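Local coordinates for inositol-1-monophosphatase (Nostoc sp., PDB 5ZHH) that hydrolyses inositol monophosphates to free myo-inositol and inorganic phosphate, as a metal-dependent phosphatase of the inositol monophosphatase family, at the interface of chains A and B and the interface of chains A and C. Coordinates in Å, arbitrary orientation; residue numbers count along the deposited sequence, not the author numbering. Chains: chain A/B/C, Inositol-1-monophosphatase.

Contact 1: the interface of chains A and B. Residues chain A 93-94, 97, 99, 164, 188-189; chain B 153-155, 183-184, 186, 204.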
loop_
_atom_site.group_PDB
_atom_site.type_symbol
_atom_site.label_atom_id
_atom_site.label_comp_id
_atom_site.label_asym_id
_atom_site.label_seq_id
_atom_site.Cartn_x
_atom_site.Cartn_y
_atom_site.Cartn_z
ATOM N N THR A 93 8.891 -14.742 17.812
ATOM C CA THR A 93 10.146 -15.109 17.159
ATOM C C THR A 93 10.262 -14.453 15.788
ATOM O O THR A 93 11.301 -13.870 15.449
ATOM C CB THR A 93 10.252 -16.635 17.046
ATOM O OG1 THR A 93 10.313 -17.209 18.355
ATOM C CG2 THR A 93 11.494 -17.042 16.277
ATOM N N ASN A 94 9.191 -14.529 14.986
ATOM C CA ASN A 94 9.157 -13.852 13.690
ATOM C C ASN A 94 9.407 -12.356 13.842
ATOM O O ASN A 94 10.186 -11.762 13.088
ATOM C CB ASN A 94 7.801 -14.068 13.008
ATOM C CG ASN A 94 7.661 -15.442 12.384
ATOM O OD1 ASN A 94 8.638 -16.183 12.238
ATOM N ND2 ASN A 94 6.430 -15.790 12.006
ATOM N N HIS A 97 12.934 -11.314 14.377
ATOM C CA HIS A 97 13.734 -11.451 13.167
ATOM C C HIS A 97 13.209 -10.603 12.013
ATOM O O HIS A 97 13.791 -10.631 10.923
ATOM C CB HIS A 97 13.781 -12.926 12.738
ATOM C CG HIS A 97 14.596 -13.803 13.641
ATOM N ND1 HIS A 97 15.914 -14.117 13.383
ATOM C CD2 HIS A 97 14.280 -14.434 14.798
ATOM C CE1 HIS A 97 16.373 -14.905 14.338
ATOM N NE2 HIS A 97 15.403 -15.110 15.212
ATOM N N TYR A 99 10.696 -11.385 10.451
ATOM C CA TYR A 99 10.072 -12.321 9.527
ATOM C C TYR A 99 8.609 -11.920 9.403
ATOM O O TYR A 99 7.922 -11.805 10.427
ATOM C CB TYR A 99 10.210 -13.762 10.025
ATOM C CG TYR A 99 9.871 -14.799 8.975
ATOM C CD1 TYR A 99 10.826 -15.229 8.063
ATOM C CD2 TYR A 99 8.589 -15.352 8.894
ATOM C CE1 TYR A 99 10.523 -16.178 7.094
ATOM C CE2 TYR A 99 8.274 -16.297 7.926
ATOM C CZ TYR A 99 9.243 -16.705 7.032
ATOM O OH TYR A 99 8.948 -17.641 6.069
ATOM N N ARG A 164 9.061 -28.689 22.641
ATOM C CA ARG A 164 9.240 -29.811 21.725
ATOM C C ARG A 164 10.450 -30.675 22.063
ATOM O O ARG A 164 10.474 -31.851 21.688
ATOM C CB ARG A 164 9.347 -29.296 20.288
ATOM C CG ARG A 164 10.533 -28.390 20.040
ATOM C CD ARG A 164 10.382 -27.677 18.711
ATOM N NE ARG A 164 11.474 -26.745 18.459
ATOM C CZ ARG A 164 11.456 -25.467 18.820
ATOM N NH1 ARG A 164 10.405 -24.973 19.464
ATOM N NH2 ARG A 164 12.489 -24.681 18.542
ATOM N N SER A 188 4.559 -21.025 9.141
ATOM C CA SER A 188 4.644 -19.571 9.069
ATOM C C SER A 188 5.214 -18.960 10.334
ATOM O O SER A 188 5.902 -17.934 10.261
ATOM C CB SER A 188 3.259 -18.963 8.826
ATOM O OG SER A 188 2.500 -19.005 10.029
ATOM N N GLY A 189 4.931 -19.559 11.487
ATOM C CA GLY A 189 5.344 -19.020 12.763
ATOM C C GLY A 189 4.302 -18.200 13.503
ATOM O O GLY A 189 4.626 -17.638 14.552
ATOM N N LYS B 153 19.100 -19.219 18.715
ATOM C CA LYS B 153 18.790 -17.809 18.471
ATOM C C LYS B 153 18.621 -17.607 16.969
ATOM O O LYS B 153 18.337 -16.486 16.549
ATOM C CB LYS B 153 19.844 -16.803 18.980
ATOM C CG LYS B 153 20.156 -16.860 20.472
ATOM C CD LYS B 153 21.422 -16.067 20.772
ATOM C CE LYS B 153 21.815 -16.151 22.243
ATOM N NZ LYS B 153 20.734 -15.711 23.159
ATOM N N SER B 154 18.753 -18.650 16.151
ATOM C CA SER B 154 18.632 -18.494 14.709
ATOM C C SER B 154 17.233 -18.904 14.267
ATOM O O SER B 154 16.558 -19.698 14.923
ATOM C CB SER B 154 19.675 -19.319 13.946
ATOM O OG SER B 154 20.989 -18.840 14.181
ATOM N N LEU B 155 16.805 -18.327 13.147
ATOM C CA LEU B 155 15.575 -18.690 12.455
ATOM C C LEU B 155 15.970 -19.133 11.058
ATOM O O LEU B 155 16.641 -18.385 10.339
ATOM C CB LEU B 155 14.604 -17.505 12.393
ATOM C CG LEU B 155 13.235 -17.766 11.767
ATOM C CD1 LEU B 155 12.442 -18.787 12.600
ATOM C CD2 LEU B 155 12.444 -16.451 11.609
ATOM N N GLN B 183 15.603 -21.673 16.894
ATOM C CA GLN B 183 14.366 -21.044 17.271
ATOM C C GLN B 183 13.195 -21.485 16.378
ATOM O O GLN B 183 12.117 -21.228 16.670
ATOM C CB GLN B 183 14.472 -19.540 17.266
ATOM C CG GLN B 183 15.316 -18.989 18.372
ATOM C CD GLN B 183 15.376 -17.494 18.409
ATOM O OE1 GLN B 183 15.053 -16.838 17.485
ATOM N NE2 GLN B 183 15.822 -16.984 19.496
ATOM N N GLY B 184 13.482 -22.125 15.278
ATOM C CA GLY B 184 12.437 -22.613 14.400
ATOM C C GLY B 184 12.921 -22.697 12.970
ATOM O O GLY B 184 13.856 -22.021 12.549
ATOM N N ARG B 186 11.195 -22.341 9.278
ATOM C CA ARG B 186 10.015 -21.976 8.513
ATOM C C ARG B 186 9.929 -22.806 7.236
ATOM O O ARG B 186 10.908 -23.404 6.787
ATOM C CB ARG B 186 10.053 -20.487 8.146
ATOM C CG ARG B 186 10.104 -19.544 9.347
ATOM C CD ARG B 186 8.758 -19.555 10.081
ATOM N NE ARG B 186 8.787 -18.796 11.327
ATOM C CZ ARG B 186 8.992 -19.335 12.524
ATOM N NH1 ARG B 186 8.990 -18.565 13.606
ATOM N NH2 ARG B 186 9.213 -20.648 12.639
ATOM N N ASP B 204 18.127 -16.372 9.116
ATOM C CA ASP B 204 19.574 -16.405 9.219
ATOM C C ASP B 204 20.205 -17.418 8.280
ATOM O O ASP B 204 21.408 -17.329 8.014
ATOM C CB ASP B 204 19.970 -16.685 10.669
ATOM C CG ASP B 204 19.325 -15.703 11.636
ATOM O OD1 ASP B 204 19.530 -14.473 11.480
ATOM O OD2 ASP B 204 18.573 -16.156 12.522
HETATM O O HOH W 1 17.194 -13.321 11.170
HETATM O O HOH W 2 11.064 -20.157 19.051
#
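Chain A brings the short helix 92-97, whose last residue has loosened from helical geometry, and a turn at A:Gly189 with positive phi; chain B answers with loops around B:Leu155 and B:Gln183 and the two-residue strand 185-186. B:Arg186, bent at chi2 (-71°), meets A:Asn94 tip to tip and grips the amide oxygen side-on. B:Arg186 NE lies 2.8 Å from A:Asn94 OD1, in the carbonyl plane on a lone pair, whereas B:Arg186 NH1, also 2.8 Å from OD1, comes from above that plane. The amide and guanidinium planes stand 72° apart. The rotation of the amide is fixed from within chain A, where A:Asn94 ND2 donates to the A:Ser188 carbonyl oxygen O at 2.8 Å. The guanidinium is clamped between B:Leu155 CD1 on one face and A:Gly189 CA on the other, while the aliphatic CG of B:Arg186 rests 3.8 Å from CZ of A:Tyr99, over the rim of the phenol ring. A:His97 is held by both nitrogens. A:His97 NE2 donates nearly straight (162° at H) to the amide oxygen OE1 of B:Gln183 at 2.9 Å, within the imidazole plane, and ND1 reaches B:Asp204 OD1 through water 1. B:Leu155, with CG anti to its backbone N, sets CB over the centre of the A:His97 ring, 3.6 Å from the centroid, and points CD2 at A:Tyr99 CB. The backbone N of B:Leu155 also binds B:Asp204 OD2 at 2.9 Å, which orients the carboxylate beside the histidine and may stabilise a protonated imidazole. Water 2 joins A:Thr93 OG1 to the carbonyl oxygen of B:Gln183. Helix 92-97 starts within the DPLDGT metal-binding motif of the family, so this contact, probably part of the family dimer, may brace the catalytic loop as well as join the subunits.

Contact 2: the interface of chains A and C. Residues chain A 12, 16, 129, 140; chain C 13, 16-17, 20.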
loop_
_atom_site.group_PDB
_atom_site.type_symbol
_atom_site.label_atom_id
_atom_site.label_comp_id
_atom_site.label_asym_id
_atom_site.label_seq_id
_atom_site.Cartn_x
_atom_site.Cartn_y
_atom_site.Cartn_z
ATOM N N THR A 12 -11.906 -4.218 16.646
ATOM C CA THR A 12 -11.237 -3.777 15.427
ATOM C C THR A 12 -10.370 -2.552 15.696
ATOM O O THR A 12 -9.202 -2.503 15.293
ATOM C CB THR A 12 -12.271 -3.481 14.340
ATOM O OG1 THR A 12 -13.050 -4.660 14.088
ATOM C CG2 THR A 12 -11.578 -3.065 13.059
ATOM N N LEU A 16 -6.304 -2.269 15.345
ATOM C CA LEU A 16 -5.644 -1.303 14.475
ATOM C C LEU A 16 -4.732 -0.377 15.266
ATOM O O LEU A 16 -3.625 -0.054 14.816
ATOM C CB LEU A 16 -6.684 -0.498 13.698
ATOM C CG LEU A 16 -7.489 -1.329 12.698
ATOM C CD1 LEU A 16 -8.560 -0.472 12.034
ATOM C CD2 LEU A 16 -6.563 -1.961 11.655
ATOM N N ARG A 129 -11.673 -10.108 10.290
ATOM C CA ARG A 129 -12.722 -9.806 11.254
ATOM C C ARG A 129 -13.850 -10.815 11.122
ATOM O O ARG A 129 -14.261 -11.156 10.010
ATOM C CB ARG A 129 -13.262 -8.378 11.060
ATOM C CG ARG A 129 -12.276 -7.290 11.479
ATOM C CD ARG A 129 -12.630 -5.943 10.864
ATOM N NE ARG A 129 -13.943 -5.434 11.251
ATOM C CZ ARG A 129 -15.008 -5.467 10.453
ATOM N NH1 ARG A 129 -14.902 -6.002 9.245
ATOM N NH2 ARG A 129 -16.172 -4.966 10.854
ATOM N N ARG A 140 -12.365 -5.835 5.199
ATOM C CA ARG A 140 -13.778 -5.472 5.098
ATOM C C ARG A 140 -14.429 -5.991 3.814
ATOM O O ARG A 140 -15.448 -5.463 3.360
ATOM C CB ARG A 140 -13.954 -3.952 5.247
ATOM C CG ARG A 140 -13.320 -3.439 6.556
ATOM C CD ARG A 140 -13.487 -1.937 6.795
ATOM N NE ARG A 140 -12.715 -1.492 7.956
ATOM C CZ ARG A 140 -13.204 -1.393 9.192
ATOM N NH1 ARG A 140 -14.471 -1.708 9.433
ATOM N NH2 ARG A 140 -12.429 -0.979 10.185
ATOM N N GLU C 13 -13.875 4.058 13.579
ATOM C CA GLU C 13 -14.409 2.841 12.975
ATOM C C GLU C 13 -15.517 3.156 11.979
ATOM O O GLU C 13 -15.611 2.511 10.929
ATOM C CB GLU C 13 -14.912 1.888 14.062
ATOM C CG GLU C 13 -15.653 0.659 13.530
ATOM C CD GLU C 13 -14.750 -0.306 12.763
ATOM O OE1 GLU C 13 -13.511 -0.163 12.838
ATOM O OE2 GLU C 13 -15.287 -1.195 12.065
ATOM N N LEU C 16 -13.711 4.351 8.768
ATOM C CA LEU C 16 -13.076 3.258 8.039
ATOM C C LEU C 16 -14.114 2.358 7.379
ATOM O O LEU C 16 -13.918 1.910 6.243
ATOM C CB LEU C 16 -12.175 2.452 8.979
ATOM C CG LEU C 16 -10.947 3.194 9.510
ATOM C CD1 LEU C 16 -10.196 2.335 10.509
ATOM C CD2 LEU C 16 -10.022 3.598 8.357
ATOM N N ALA C 17 -15.223 2.078 8.073
ATOM C CA ALA C 17 -16.254 1.233 7.479
ATOM C C ALA C 17 -16.885 1.908 6.269
ATOM O O ALA C 17 -17.088 1.272 5.225
ATOM C CB ALA C 17 -17.318 0.885 8.521
ATOM N N ALA C 20 -14.541 1.958 3.239
ATOM C CA ALA C 20 -14.517 0.694 2.509
ATOM C C ALA C 20 -15.701 0.590 1.555
ATOM O O ALA C 20 -15.564 0.075 0.437
ATOM C CB ALA C 20 -14.513 -0.479 3.489
HETATM O O HOH W 3 -16.122 -3.612 13.240
#
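The charged contact centres on A:Arg140, whose chain runs extended from CG to NE across one side of the chain C helix 2-26. The guanidinium of A:Arg140 grips C:Glu13 end-on: A:Arg140 NH1 lies 2.8 Å from the carboxylate oxygen C:Glu13 OE2 in a salt bridge, and A:Arg140 NH2 lies 3.0 Å from C:Glu13 OE1. Both bonds are fairly straight (168° and 162° at H), but the two groups are turned 43° against each other, so each oxygen is met from above the carboxylate plane. C:Glu13 leaves its helix with CG anti to the backbone N and bends at chi2 to present both oxygens. A second, water-mediated link comes from A:Arg129: A:Arg129 NH2 binds water 3 at 2.7 Å, and the water lies 2.8 Å from C:Glu13 OE2. The bend of A:Arg129 at chi3 is secured by NE, which donates to A:Thr12 OG1 at 3.1 Å; the two arginines together should favour an ionised glutamate. Apolar contacts flank the salt bridge. A:Leu16 and its copy C:Leu16 meet tip to tip, CD1 to CD1 at 3.6 Å, and C:Ala20 CB packs 3.8 Å from A:Arg140 CD. In the fold, the N-terminal helix supplies the chain C side and also A:Thr12 and A:Leu16, while A:Arg129 comes from strand 126-131 and A:Arg140 from the turn between strands 135-138 and 141-142.

The C-alpha centres of contact 1 and contact 2 lie about 30 Å apart, and the two have no residue in common; chain A is the subunit that links them. Contact 1 draws on helix 92-97 and the loops near the presumed active site, contact 2 on the N-terminal helix and the neighbouring strands. Since each interface is two-fold symmetric and uses a different surface, one subunit can engage two partners at once, consistent with the four copies in the deposited assembly. Contact 1 is the likelier to bear on catalysis; whether contact 2 persists in solution, the structure alone does not show.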